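Local coordinates for protein alanine racemase (Acinetobacter baumannii, PDB 4QHR) that belongs to the alanine racemase family, two-domain proteins that join an N-terminal TIM-barrel domain to a C-terminal domain rich in beta strands, at residues Ser27-Met32 with Ala51-Gly56; Glu62-Arg67 with Gln93-Val98; Val89-Lys94 with Gln118-Trp123. All blocks are in the same frame, centred on the assembly; numbering follows the deposited sequence.

Contact 1: residues Ser27-Met32 with Ala51-Gly56; sequences SKIVSM and ASDAFG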
# COMPACT_ATOMS: atom_id res chain seq x y z
N SER A 27 24.00 21.25 -14.26
CA SER A 27 23.71 21.06 -12.82
C SER A 27 24.08 19.64 -12.42
O SER A 27 23.93 18.70 -13.22
CB SER A 27 22.25 21.20 -12.58
OG SER A 27 21.83 22.53 -12.72
N LYS A 28 24.50 19.50 -11.18
CA LYS A 28 24.68 18.18 -10.59
C LYS A 28 23.31 17.62 -10.28
O LYS A 28 22.38 18.39 -10.08
CB LYS A 28 25.53 18.28 -9.33
CG LYS A 28 26.99 18.49 -9.67
CD LYS A 28 27.78 18.95 -8.46
CE LYS A 28 29.21 18.99 -8.77
NZ LYS A 28 29.95 19.44 -7.57
N ILE A 29 23.16 16.30 -10.34
CA ILE A 29 21.85 15.70 -10.09
C ILE A 29 21.81 14.94 -8.76
O ILE A 29 22.61 14.01 -8.54
CB ILE A 29 21.47 14.79 -11.26
CG1 ILE A 29 21.48 15.60 -12.57
CG2 ILE A 29 20.15 14.07 -11.02
CD1 ILE A 29 21.47 14.70 -13.77
N VAL A 30 20.87 15.34 -7.92
CA VAL A 30 20.48 14.63 -6.71
C VAL A 30 19.27 13.74 -7.06
O VAL A 30 18.16 14.20 -7.10
CB VAL A 30 20.15 15.57 -5.56
CG1 VAL A 30 19.98 14.78 -4.26
CG2 VAL A 30 21.22 16.58 -5.35
N SER A 31 19.50 12.45 -7.34
CA SER A 31 18.39 11.56 -7.67
C SER A 31 17.62 11.20 -6.36
O SER A 31 18.18 10.66 -5.41
CB SER A 31 18.88 10.32 -8.44
OG SER A 31 19.17 10.62 -9.81
N MET A 32 16.33 11.53 -6.31
CA MET A 32 15.52 11.29 -5.10
C MET A 32 15.03 9.82 -5.13
O MET A 32 14.28 9.40 -6.02
CB MET A 32 14.36 12.26 -5.00
CG MET A 32 14.78 13.71 -4.99
SD MET A 32 16.01 14.23 -3.80
CE MET A 32 15.00 13.94 -2.36
N ALA A 51 25.03 7.06 -12.37
CA ALA A 51 25.58 8.31 -12.88
C ALA A 51 25.12 9.55 -12.12
O ALA A 51 25.59 10.63 -12.41
CB ALA A 51 25.22 8.49 -14.32
N SER A 52 24.18 9.40 -11.19
CA SER A 52 23.79 10.48 -10.34
C SER A 52 25.01 11.01 -9.54
O SER A 52 25.88 10.24 -9.13
CB SER A 52 22.72 9.96 -9.34
OG SER A 52 21.62 9.34 -9.98
N ASP A 53 25.04 12.31 -9.34
CA ASP A 53 26.03 12.97 -8.53
C ASP A 53 25.79 12.74 -7.04
O ASP A 53 26.75 12.70 -6.22
CB ASP A 53 25.96 14.46 -8.78
CG ASP A 53 26.32 14.81 -10.18
OD1 ASP A 53 27.49 14.78 -10.46
OD2 ASP A 53 25.44 15.18 -10.98
N ALA A 54 24.52 12.62 -6.69
CA ALA A 54 24.08 12.34 -5.30
C ALA A 54 22.74 11.58 -5.28
O ALA A 54 22.02 11.57 -6.26
CB ALA A 54 23.93 13.63 -4.49
N PHE A 55 22.45 10.91 -4.17
CA PHE A 55 21.17 10.31 -3.90
C PHE A 55 20.52 11.06 -2.76
O PHE A 55 21.15 11.33 -1.70
CB PHE A 55 21.29 8.84 -3.52
CG PHE A 55 21.79 7.97 -4.62
CD1 PHE A 55 21.11 7.88 -5.84
CD2 PHE A 55 22.96 7.20 -4.46
CE1 PHE A 55 21.57 7.06 -6.88
CE2 PHE A 55 23.40 6.35 -5.50
CZ PHE A 55 22.71 6.29 -6.71
N GLY A 56 19.26 11.43 -2.93
CA GLY A 56 18.47 12.06 -1.84
C GLY A 56 17.51 11.10 -1.15
O GLY A 56 16.76 10.36 -1.83
O HOH W 1 25.50 15.71 -13.70

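Contact 2: residues Glu62-Arg67 with Gln93-Val98; sequences EGLEIR and QKFECV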
# COMPACT_ATOMS: atom_id res chain seq x y z
N GLU A 62 17.33 5.11 5.37
CA GLU A 62 17.41 5.00 3.90
C GLU A 62 18.82 5.21 3.37
O GLU A 62 19.26 4.52 2.46
CB GLU A 62 16.41 5.95 3.19
CG GLU A 62 14.99 5.53 3.40
CD GLU A 62 13.92 6.49 2.85
OE1 GLU A 62 14.23 7.62 2.44
OE2 GLU A 62 12.76 6.08 2.83
N GLY A 63 19.55 6.17 3.94
CA GLY A 63 20.92 6.33 3.56
C GLY A 63 21.81 5.16 3.95
O GLY A 63 22.66 4.76 3.17
N LEU A 64 21.61 4.61 5.14
CA LEU A 64 22.39 3.41 5.57
C LEU A 64 22.11 2.21 4.64
O LEU A 64 22.97 1.36 4.40
CB LEU A 64 22.03 3.07 7.03
CG LEU A 64 22.58 4.06 8.10
CD1 LEU A 64 22.04 3.70 9.47
CD2 LEU A 64 24.12 4.07 8.12
N GLU A 65 20.89 2.10 4.15
CA GLU A 65 20.57 1.03 3.19
C GLU A 65 21.40 1.18 1.90
O GLU A 65 21.88 0.21 1.31
CB GLU A 65 19.07 1.05 2.89
CG GLU A 65 18.58 -0.16 2.16
CD GLU A 65 17.08 -0.17 1.92
OE1 GLU A 65 16.41 0.89 2.07
OE2 GLU A 65 16.61 -1.31 1.58
N ILE A 66 21.51 2.40 1.41
CA ILE A 66 22.31 2.66 0.21
C ILE A 66 23.76 2.20 0.44
O ILE A 66 24.39 1.58 -0.44
CB ILE A 66 22.28 4.14 -0.14
CG1 ILE A 66 20.86 4.51 -0.64
CG2 ILE A 66 23.33 4.48 -1.18
CD1 ILE A 66 20.64 5.98 -0.89
N ARG A 67 24.28 2.52 1.61
CA ARG A 67 25.70 2.26 1.91
C ARG A 67 25.91 0.77 2.05
O ARG A 67 26.87 0.26 1.53
CB ARG A 67 26.13 2.98 3.16
CG ARG A 67 26.31 4.46 2.98
CD ARG A 67 27.68 4.78 2.45
NE ARG A 67 27.83 6.24 2.31
CZ ARG A 67 27.54 6.93 1.20
NH1 ARG A 67 27.13 6.33 0.08
NH2 ARG A 67 27.64 8.23 1.18
N GLN A 93 29.39 8.16 7.59
CA GLN A 93 28.95 7.68 6.31
C GLN A 93 29.00 8.71 5.18
O GLN A 93 28.63 8.39 4.05
CB GLN A 93 27.52 7.18 6.45
CG GLN A 93 27.31 6.02 7.43
CD GLN A 93 27.92 4.75 6.89
OE1 GLN A 93 28.24 4.65 5.72
NE2 GLN A 93 28.09 3.77 7.76
N LYS A 94 29.44 9.92 5.49
CA LYS A 94 29.44 11.02 4.52
C LYS A 94 28.04 11.37 3.93
O LYS A 94 27.86 11.47 2.70
CB LYS A 94 30.41 10.76 3.40
CG LYS A 94 31.86 10.74 3.89
CD LYS A 94 32.79 10.51 2.71
CE LYS A 94 34.25 10.67 3.13
NZ LYS A 94 35.07 9.62 2.44
N PHE A 95 27.09 11.58 4.82
CA PHE A 95 25.75 12.02 4.46
C PHE A 95 25.64 13.52 4.74
O PHE A 95 25.79 13.97 5.88
CB PHE A 95 24.71 11.31 5.33
CG PHE A 95 24.59 9.83 5.14
CD1 PHE A 95 25.09 9.20 4.06
CD2 PHE A 95 23.91 9.09 6.06
CE1 PHE A 95 24.96 7.85 3.90
CE2 PHE A 95 23.76 7.73 5.91
CZ PHE A 95 24.28 7.12 4.83
N GLU A 96 25.36 14.32 3.72
CA GLU A 96 25.18 15.73 3.94
C GLU A 96 23.77 15.92 4.50
O GLU A 96 22.85 15.24 4.07
CB GLU A 96 25.34 16.50 2.64
CG GLU A 96 26.76 16.40 2.10
CD GLU A 96 26.99 17.23 0.88
OE1 GLU A 96 26.00 17.60 0.20
OE2 GLU A 96 28.17 17.57 0.67
N CYS A 97 23.64 16.87 5.40
CA CYS A 97 22.39 17.12 6.08
C CYS A 97 21.74 18.39 5.65
O CYS A 97 22.39 19.43 5.60
CB CYS A 97 22.60 17.21 7.60
SG CYS A 97 23.16 15.67 8.30
N VAL A 98 20.45 18.29 5.38
CA VAL A 98 19.60 19.44 5.40
C VAL A 98 19.43 19.89 6.85
O VAL A 98 19.29 19.05 7.75
CB VAL A 98 18.21 19.14 4.80
CG1 VAL A 98 17.15 20.05 5.38
CG2 VAL A 98 18.26 19.32 3.30

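Contact 3: residues Val89-Lys94 with Gln118-Trp123; sequences VAIEQK and QGLKVW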
# COMPACT_ATOMS: atom_id res chain seq x y z
N VAL A 89 26.84 9.29 12.92
CA VAL A 89 26.62 8.29 11.85
C VAL A 89 26.60 8.95 10.47
O VAL A 89 27.29 8.53 9.55
CB VAL A 89 25.30 7.53 12.04
CG1 VAL A 89 25.11 6.49 10.95
CG2 VAL A 89 25.24 6.86 13.42
N ALA A 90 25.83 10.03 10.36
CA ALA A 90 25.83 10.85 9.17
C ALA A 90 27.21 11.30 8.75
O ALA A 90 27.58 11.18 7.60
CB ALA A 90 24.91 12.08 9.35
N ILE A 91 28.00 11.80 9.69
CA ILE A 91 29.33 12.25 9.39
C ILE A 91 30.23 11.09 8.91
O ILE A 91 30.97 11.23 7.92
CB ILE A 91 29.91 12.98 10.60
CG1 ILE A 91 29.21 14.34 10.79
CG2 ILE A 91 31.37 13.17 10.47
CD1 ILE A 91 29.37 14.86 12.23
N GLU A 92 30.12 9.95 9.56
CA GLU A 92 30.99 8.80 9.29
C GLU A 92 30.67 8.22 7.91
O GLU A 92 31.58 7.86 7.15
CB GLU A 92 30.81 7.76 10.39
CG GLU A 92 31.40 6.37 10.14
CD GLU A 92 32.93 6.34 10.11
OE1 GLU A 92 33.44 5.39 9.49
OE2 GLU A 92 33.63 7.22 10.69
N GLN A 93 29.39 8.16 7.59
CA GLN A 93 28.95 7.68 6.31
C GLN A 93 29.00 8.71 5.18
O GLN A 93 28.63 8.39 4.05
CB GLN A 93 27.52 7.18 6.45
CG GLN A 93 27.31 6.02 7.43
CD GLN A 93 27.92 4.75 6.89
OE1 GLN A 93 28.24 4.65 5.72
NE2 GLN A 93 28.09 3.77 7.76
N LYS A 94 29.44 9.92 5.49
CA LYS A 94 29.44 11.02 4.52
C LYS A 94 28.04 11.37 3.93
O LYS A 94 27.86 11.47 2.70
CB LYS A 94 30.41 10.76 3.40
CG LYS A 94 31.86 10.74 3.89
CD LYS A 94 32.79 10.51 2.71
CE LYS A 94 34.25 10.67 3.13
NZ LYS A 94 35.07 9.62 2.44
N GLN A 118 35.08 16.11 7.08
CA GLN A 118 34.60 15.10 6.13
C GLN A 118 34.24 15.69 4.77
O GLN A 118 33.96 14.94 3.86
CB GLN A 118 33.39 14.32 6.70
CG GLN A 118 33.75 13.21 7.67
CD GLN A 118 34.40 12.01 6.98
OE1 GLN A 118 35.47 12.12 6.37
NE2 GLN A 118 33.77 10.87 7.08
N GLY A 119 34.24 17.02 4.62
CA GLY A 119 34.01 17.63 3.35
C GLY A 119 32.55 17.81 3.05
O GLY A 119 32.19 17.93 1.90
N LEU A 120 31.71 17.83 4.08
CA LEU A 120 30.25 17.73 3.87
C LEU A 120 29.67 19.11 3.84
O LEU A 120 29.94 19.92 4.76
CB LEU A 120 29.58 16.92 4.99
CG LEU A 120 30.06 15.47 5.09
CD1 LEU A 120 29.55 14.84 6.40
CD2 LEU A 120 29.62 14.64 3.89
N LYS A 121 28.84 19.37 2.84
CA LYS A 121 28.10 20.61 2.78
C LYS A 121 26.90 20.50 3.66
O LYS A 121 26.46 19.39 4.03
CB LYS A 121 27.65 20.98 1.36
CG LYS A 121 28.78 20.96 0.32
CD LYS A 121 28.33 21.21 -1.12
CE LYS A 121 27.38 20.19 -1.67
NZ LYS A 121 27.98 18.83 -1.92
N VAL A 122 26.35 21.65 4.03
CA VAL A 122 25.11 21.69 4.78
C VAL A 122 24.08 22.33 3.87
O VAL A 122 24.36 23.38 3.23
CB VAL A 122 25.27 22.41 6.13
CG1 VAL A 122 25.93 23.73 5.96
CG2 VAL A 122 23.91 22.60 6.82
N TRP A 123 22.94 21.68 3.75
CA TRP A 123 21.84 22.16 2.93
C TRP A 123 20.87 22.96 3.83
O TRP A 123 20.33 22.42 4.77
CB TRP A 123 21.14 21.01 2.19
CG TRP A 123 22.03 20.29 1.24
CD1 TRP A 123 23.20 19.64 1.54
CD2 TRP A 123 21.81 20.08 -0.15
NE1 TRP A 123 23.74 19.09 0.41
CE2 TRP A 123 22.90 19.33 -0.64
CE3 TRP A 123 20.80 20.47 -1.04
CZ2 TRP A 123 23.01 18.96 -1.98
CZ3 TRP A 123 20.89 20.13 -2.35
CH2 TRP A 123 21.98 19.36 -2.83

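Contact 1: residues Ser27-Met32 with Ala51-Gly56
The carboxylate of Asp53 accepts the backbone N-H of Ile29: Ile29 N lies 2.6 Å from Asp53 OD2 with an N-H...O angle of 163°. The donor reaches OD2 on its anti side, tilted from the carboxylate plane. With CG anti to its own carbonyl carbon (chi1 -65°), Asp53 turns its acid group back over the start of strand 28-32. There the Lys28 side chain crosses it at about a right angle, Lys28 CG packing 3.8 Å from Asp53 CG; Lys28 NZ runs on and makes no salt bridge with the acid. A water also donates to Asp53 OD2. The Phe55 ring has Ser31 O at its edge, near the ring plane and 4.1 Å from Phe55 CD1.

The backbone pairing is parallel. Ala54 N donates to Ile29 O, Ser31 N to Ala54 O, and Gly56 N to Ser31 O at 2.8 Å, the last from above the carbonyl plane. Val30 and Ala54 share one sheet face, with Val30 CG2 4.1 Å from Ala54 CB. On that face Met32 SD approaches Gly56 CA to 3.8 Å, close packing that depends on glycine having no CB. On the other face, where helix 10-23 packs, Ser31 OG donates to Ser52 OG at 2.8 Å, and Ser52 OG is also bonded to Leu49 O.

Two neighbouring parallel strands, 36° apart in direction and separated by an intervening helix, form the beta-alpha-beta unit from which a TIM barrel is built; here the first strand runs toward Lys34, the residue carrying pyridoxal phosphate.

Contact 2: residues Glu62-Arg67 with Gln93-Val98
Gln93 receives Arg67 through its backbone carbonyl. Arg67 NE donates to Gln93 O at 2.9 Å and Arg67 NH2 to the same Gln93 O at 3.0 Å, a side-on grip by two nitrogens on one atom. The acceptor lies practically in the guanidinium plane. The NE bond lies in the carbonyl plane, whereas NH2 arrives nearly in line with C=O, its C=O...N angle being 168°. The Gln93 side chain runs past Arg67 in the opposite direction, placing OE1 3.3 Å from Arg67 CD. Its CG packs against Leu64 CD2, and a bend at chi2 (-70°) places its CD.

Lys94 has the positive phi of a Schellman motif ending helix 87-92. Its carbonyl O stands at the edge of the guanidinium, in plane, but 3.6 Å from Arg67 NH2 and not bonded to it.

The Phe95 ring reaches toward helix 60-68, with Gln93 CB over the centre of one face, 3.6 Å above the ring plane. Phe95 CE1 lies over one guanidinium face, 3.7 Å from Arg67 NE, with the two planes 48° apart. CZ comes to 3.3 Å from Gly63 C, an approach made possible by a glycine that has no side chain pointing at the ring.

The axes of 62-67 and 95-98 run nearly antiparallel, 11.0 Å apart at closest approach. Phe95 also packs on Val75 and Leu77 of strand 75-77 and on Ala90 of helix 87-92, while Arg67 NH1 and NH2 bond Phe71 O and Gln73 O, in the loop between helix 60-68 and strand 75-77.

Contact 3: residues Val89-Lys94 with Gln118-Trp123
Ile91 and Gln118 join the C-terminal ends of helices 87-92 and 112-117 on the outside of the TIM barrel. The second helix, like the first, closes in a Schellman motif, with Gly119 at positive phi (86°). A CB at that backbone conformation would be jammed against the preceding carbonyl O, so glycine suits the position. The chain then turns through Leu120 into strand 122-125.

Polar contact across the segments consists of one hydrogen bond. Gln118 NE2 donates to Ile91 O at 2.9 Å with an N-H...O angle of 155°. The donor is tilted from the carbonyl plane, and the acceptor is slightly off the amide plane of Gln118. Lys94 N reaches the same oxygen from the opposite face of its plane, at 3.2 Å from Ile91 O. The last-turn carbonyl is therefore held both by its own chain end and by the side-chain amide of Gln118, at the end of helix 112-117. A bend at chi2 of Gln118 (-72°) carries CD back toward the end of helix 87-92.

Aliphatic contacts accompany that bond. Ile91 CG2 packs against Gln118 CG at 3.7 Å. The Lys94 chain crosses the Gln118 side chain at about a right angle, with Lys94 CG 3.7 Å from Gln118 NE2 and Lys94 CE 3.8 Å from Gln118 OE1. Leu120, just past Gly119, points toward 89-94 and divides its methyl groups between two partners. Nearby, Tyr115 of helix 112-117 also packs on Ile91 and Leu120. Of the two Leu120 methyls, CD1 faces Ile91 CA at 4.0 Å, while CD2 sits 3.6 Å from Lys94 C.

Overall arrangement
From the N terminus, the chain first closes contact 1, pairing strand 28-32 with strand 54-57 across the segment that includes Lys34. Helix 60-68 opens contact 2, which closes at strand 95-99 after passing through strand 75-77. Contact 3 starts before contact 2 has closed, so their loops interleave and share Gln93 and Lys94; contact 1 stands in series with both. All three reach the same parallel barrel sheet; only contact 1 is strand-to-strand pairing. Phe55 CB touches Ile66 CD1 at 3.9 Å, and Val30 CG2 meets Trp123 CH2 at 3.8 Å across the barrel interior. Strands 95-99 and 122-125 are neighbours, Glu96 OE1 lying 2.7 Å from Trp123 NE1, a probable hydrogen bond.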